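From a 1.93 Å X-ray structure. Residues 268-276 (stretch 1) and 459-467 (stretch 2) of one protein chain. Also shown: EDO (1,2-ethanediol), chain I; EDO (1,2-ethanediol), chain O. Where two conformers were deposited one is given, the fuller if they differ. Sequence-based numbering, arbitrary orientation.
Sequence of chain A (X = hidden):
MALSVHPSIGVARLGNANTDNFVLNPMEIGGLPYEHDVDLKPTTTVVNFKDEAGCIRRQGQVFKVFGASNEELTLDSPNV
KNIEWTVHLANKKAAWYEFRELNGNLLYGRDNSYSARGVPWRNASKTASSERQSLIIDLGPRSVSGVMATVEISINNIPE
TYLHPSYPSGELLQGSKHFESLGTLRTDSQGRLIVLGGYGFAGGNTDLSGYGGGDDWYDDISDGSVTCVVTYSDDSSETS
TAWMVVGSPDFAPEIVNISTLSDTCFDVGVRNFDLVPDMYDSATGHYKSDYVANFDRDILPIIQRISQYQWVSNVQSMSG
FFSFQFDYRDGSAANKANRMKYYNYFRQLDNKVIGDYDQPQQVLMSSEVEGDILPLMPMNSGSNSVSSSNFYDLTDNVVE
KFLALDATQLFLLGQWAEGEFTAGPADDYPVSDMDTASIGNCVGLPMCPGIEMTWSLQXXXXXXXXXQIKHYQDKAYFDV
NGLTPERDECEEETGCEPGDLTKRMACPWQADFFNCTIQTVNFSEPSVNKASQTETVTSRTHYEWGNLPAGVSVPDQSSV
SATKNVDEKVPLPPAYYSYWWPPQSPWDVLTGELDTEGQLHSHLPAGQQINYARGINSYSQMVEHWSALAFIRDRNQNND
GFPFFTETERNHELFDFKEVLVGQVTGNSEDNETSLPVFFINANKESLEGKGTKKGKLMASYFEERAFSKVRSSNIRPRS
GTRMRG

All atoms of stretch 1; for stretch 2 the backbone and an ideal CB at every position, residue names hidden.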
# COMPACT_ATOMS: atom_id res chain seq x y z
N VAL A 268 7.52 42.54 -13.97
CA VAL A 268 7.91 43.01 -12.67
C VAL A 268 8.74 44.28 -12.78
O VAL A 268 8.50 45.28 -12.02
CB VAL A 268 8.65 41.92 -11.87
CG1 VAL A 268 9.27 42.48 -10.59
CG2 VAL A 268 7.75 40.80 -11.50
N GLY A 269 9.64 44.29 -13.73
CA GLY A 269 10.52 45.43 -13.97
C GLY A 269 9.80 46.70 -14.37
O GLY A 269 10.11 47.83 -13.88
N VAL A 270 8.86 46.53 -15.29
CA VAL A 270 8.11 47.65 -15.83
C VAL A 270 7.26 48.25 -14.72
O VAL A 270 7.20 49.47 -14.55
CB VAL A 270 7.24 47.18 -17.05
CG1 VAL A 270 6.22 48.23 -17.43
CG2 VAL A 270 8.15 46.93 -18.25
N ARG A 271 6.57 47.38 -13.97
CA ARG A 271 5.61 47.84 -12.97
C ARG A 271 6.26 48.19 -11.62
O ARG A 271 5.64 48.85 -10.78
CB ARG A 271 4.54 46.80 -12.74
CG ARG A 271 3.55 46.62 -13.91
CD ARG A 271 2.41 45.60 -13.64
NE ARG A 271 2.96 44.27 -13.41
CZ ARG A 271 3.25 43.75 -12.22
NH1 ARG A 271 3.86 42.57 -12.15
NH2 ARG A 271 2.93 44.38 -11.08
N ASN A 272 7.48 47.77 -11.39
CA ASN A 272 8.10 48.05 -10.10
C ASN A 272 9.42 48.77 -10.10
O ASN A 272 9.80 49.31 -9.08
CB ASN A 272 8.27 46.79 -9.30
CG ASN A 272 6.96 46.15 -8.96
OD1 ASN A 272 6.24 46.62 -8.09
ND2 ASN A 272 6.61 45.11 -9.67
N PHE A 273 10.17 48.74 -11.18
CA PHE A 273 11.53 49.26 -11.17
C PHE A 273 11.73 50.25 -12.27
O PHE A 273 12.85 50.50 -12.62
CB PHE A 273 12.52 48.09 -11.29
CG PHE A 273 12.49 47.19 -10.13
CD1 PHE A 273 13.18 47.57 -8.95
CD2 PHE A 273 11.83 45.96 -10.15
CE1 PHE A 273 13.15 46.75 -7.85
CE2 PHE A 273 11.80 45.15 -9.02
CZ PHE A 273 12.46 45.54 -7.89
N ASP A 274 10.65 50.82 -12.81
CA ASP A 274 10.75 51.88 -13.81
C ASP A 274 11.58 51.44 -15.02
O ASP A 274 12.25 52.27 -15.64
CB ASP A 274 11.40 53.10 -13.13
CG ASP A 274 11.04 54.39 -13.81
OD1 ASP A 274 9.81 54.59 -14.02
OD2 ASP A 274 11.96 55.21 -14.10
N LEU A 275 11.55 50.16 -15.36
CA LEU A 275 12.38 49.68 -16.43
C LEU A 275 12.13 50.38 -17.77
O LEU A 275 13.03 50.55 -18.56
CB LEU A 275 12.24 48.12 -16.54
CG LEU A 275 13.06 47.42 -17.64
CD1 LEU A 275 14.56 47.59 -17.36
CD2 LEU A 275 12.65 45.97 -17.64
N VAL A 276 10.89 50.69 -18.06
CA VAL A 276 10.48 51.32 -19.29
C VAL A 276 9.55 52.54 -18.99
O VAL A 276 8.35 52.45 -19.09
CB VAL A 276 9.76 50.35 -20.27
CG1 VAL A 276 9.64 51.05 -21.63
CG2 VAL A 276 10.54 49.07 -20.46
N UNK A 459 7.31 38.42 -7.27
CA UNK A 459 7.36 39.37 -6.15
C UNK A 459 8.54 40.33 -6.22
O UNK A 459 9.64 39.90 -6.15
CB UNK A 459 7.42 38.60 -4.83
N UNK A 460 8.28 41.63 -6.45
CA UNK A 460 9.38 42.50 -6.66
C UNK A 460 10.35 42.58 -5.49
O UNK A 460 11.52 42.97 -5.74
CB UNK A 460 8.85 43.90 -6.99
N UNK A 461 9.90 42.21 -4.30
CA UNK A 461 10.82 42.34 -3.14
C UNK A 461 12.03 41.40 -3.17
O UNK A 461 12.98 41.59 -2.41
CB UNK A 461 10.04 42.08 -1.85
N UNK A 462 12.04 40.37 -4.03
CA UNK A 462 13.22 39.54 -4.16
C UNK A 462 14.27 40.07 -5.09
O UNK A 462 15.33 39.47 -5.20
CB UNK A 462 12.81 38.14 -4.63
N UNK A 463 13.99 41.16 -5.77
CA UNK A 463 14.88 41.76 -6.73
C UNK A 463 15.50 43.02 -6.24
O UNK A 463 14.84 43.82 -5.62
CB UNK A 463 14.14 42.03 -8.04
N UNK A 464 16.74 43.27 -6.62
CA UNK A 464 17.31 44.59 -6.39
C UNK A 464 17.10 45.51 -7.56
O UNK A 464 17.18 46.72 -7.39
CB UNK A 464 18.81 44.48 -6.09
N UNK A 465 16.87 44.99 -8.76
CA UNK A 465 16.43 45.79 -9.89
C UNK A 465 15.88 44.78 -10.92
O UNK A 465 15.94 43.56 -10.70
CB UNK A 465 17.56 46.65 -10.46
N UNK A 466 15.32 45.27 -12.01
CA UNK A 466 14.74 44.41 -13.02
C UNK A 466 15.76 43.32 -13.43
O UNK A 466 16.92 43.66 -13.65
CB UNK A 466 14.30 45.24 -14.23
N UNK A 467 15.31 42.06 -13.43
CA UNK A 467 16.10 40.88 -13.79
C UNK A 467 17.18 40.49 -12.79
O UNK A 467 17.95 39.59 -13.06
CB UNK A 467 16.76 41.12 -15.15
C1 EDO I . 4.94 42.81 -1.69
O1 EDO I . 5.38 42.56 -3.03
C2 EDO I . 4.44 41.59 -0.95
O2 EDO I . 5.55 40.73 -0.62
C1 EDO O . 0.17 46.65 -10.02
O1 EDO O . 1.51 46.96 -10.43
C2 EDO O . -0.54 47.93 -10.37
O2 EDO O . 0.00 48.40 -11.62

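Position 459 points its CA-to-CB bond away from stretch 1, and no atom of that stretch lies within 5.5 Å of the ideal CB. What it does face is an ethanediol, probably from the crystallisation liquor, so a polar side chain able to both give and accept hydrogen bonds would suit. The residue is N459: its OD1 accepts from O1 of the chain I ethanediol (2.7 Å), its ND2 donates to O2 of the same molecule (2.8 Å), and N459 OD1 also accepts from the backbone N of 461 (3.1 Å), bracing the turn that follows.

Position 460 is directed squarely at stretch 1. Its ideal CB lies 3.5 Å from N272 CG, 3.8 Å from F273 CE2 and 3.9 Å from V268 CG1, a largely apolar setting already at contact distance. Alanine would fit, as would proline, whose ring folds back toward its own nitrogen, away from these neighbours, and phi of -61° is compatible with the proline ring. The residue is P460. Its CB packs 4.0 Å from both V268 CG1 and F273 CE2 and 3.6 Å from N272 CG, while the P460 O sits at the edge of the phenyl ring, 3.5 Å from F273 CZ. N272 ND2 donates to V268 O (3.0 Å) within its own helix; the contact between N272 CG and P460 CB is purely van der Waals.

Positions 461 and 462 find nothing of stretch 1 near their ideal CB atoms, and the visible contact hardly restricts them. They are V461, pointing away, and I462, pointing sideways.

At 463 the bond again points toward stretch 1, with the ideal CB 3.9 Å from F273 CZ. The extended backbone (-108/145) favours beta-branched or aromatic residues, and V268 offers a second apolar surface. Y463 uses both: its CB lies 3.8 Å from F273 CZ, and its ring, chi1 in m, reaches V268 CG1 with CE1 at 3.9 Å.

Position 464 points away at a corner of the chain, where a long polar residue would be at ease; it is K464, which touches stretch 1 through its backbone O, 4.1 Å from F273 CE1.

The bond at 465 also points away, yet the ideal CB is 4.7 Å from F273 CD1, so a short side chain could bend back. D465 does so: OD1 comes 3.6 Å from F273 CB, and D465 OD1 accepts a hydrogen bond from the backbone N of 466 (2.8 Å). Its CA lies over the face of the phenyl ring, 4.1 Å from the F273 ring centroid, in a CH-pi contact.

Position 466 runs closest to the helix, its CA 4.4 Å from the CA of G269. With the ideal CB 3.8 Å from G269 CA and 3.9 Å from L275 CD2, a small side chain suits best. A466 CB lies 3.9 Å from G269 CA and 3.9 Å from L275 CD2. The fit is mutual: a CB on G269 would fall 3.0 Å from A466 CB, a clash.

Position 467 has positive phi (71°), often taken by glycine or asparagine, and its bond points sideways. The residue is Y467, whose ring swings nearer to stretch 1 without contacting it.

Stretch 2, residues 459-467: NPVIYKDAY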
# COMPACT_ATOMS: atom_id res chain seq x y z
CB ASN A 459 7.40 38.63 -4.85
CG ASN A 459 7.00 39.55 -3.70
OD1 ASN A 459 7.27 40.74 -3.78
ND2 ASN A 459 6.29 39.03 -2.73
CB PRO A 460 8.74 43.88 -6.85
CG PRO A 460 7.39 43.78 -6.23
CD PRO A 460 7.01 42.35 -6.50
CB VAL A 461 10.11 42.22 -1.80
CG1 VAL A 461 8.87 43.14 -1.72
CG2 VAL A 461 9.78 40.79 -1.49
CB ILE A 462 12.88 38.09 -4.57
CG1 ILE A 462 12.45 37.98 -6.02
CG2 ILE A 462 11.82 37.53 -3.66
CD1 ILE A 462 12.52 36.58 -6.56
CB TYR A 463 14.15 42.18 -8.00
CG TYR A 463 13.46 41.04 -8.79
CD1 TYR A 463 12.17 40.67 -8.53
CD2 TYR A 463 14.12 40.36 -9.80
CE1 TYR A 463 11.56 39.61 -9.18
CE2 TYR A 463 13.53 39.32 -10.49
CZ TYR A 463 12.24 38.94 -10.18
OH TYR A 463 11.70 37.93 -10.91
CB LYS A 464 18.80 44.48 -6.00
CG LYS A 464 19.61 43.50 -6.82
CD LYS A 464 21.02 43.41 -6.24
CE LYS A 464 21.92 42.51 -7.05
NZ LYS A 464 22.24 43.17 -8.36
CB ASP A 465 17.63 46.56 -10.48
CG ASP A 465 17.23 47.74 -11.33
OD1 ASP A 465 16.05 47.92 -11.78
OD2 ASP A 465 18.16 48.52 -11.62
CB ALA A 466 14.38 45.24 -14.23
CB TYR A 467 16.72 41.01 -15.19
CG TYR A 467 15.74 40.77 -16.34
CD1 TYR A 467 14.90 41.79 -16.76
CD2 TYR A 467 15.65 39.53 -16.99
CE1 TYR A 467 13.99 41.62 -17.80
CE2 TYR A 467 14.76 39.35 -18.02
CZ TYR A 467 13.96 40.40 -18.45
OH TYR A 467 13.05 40.26 -19.49
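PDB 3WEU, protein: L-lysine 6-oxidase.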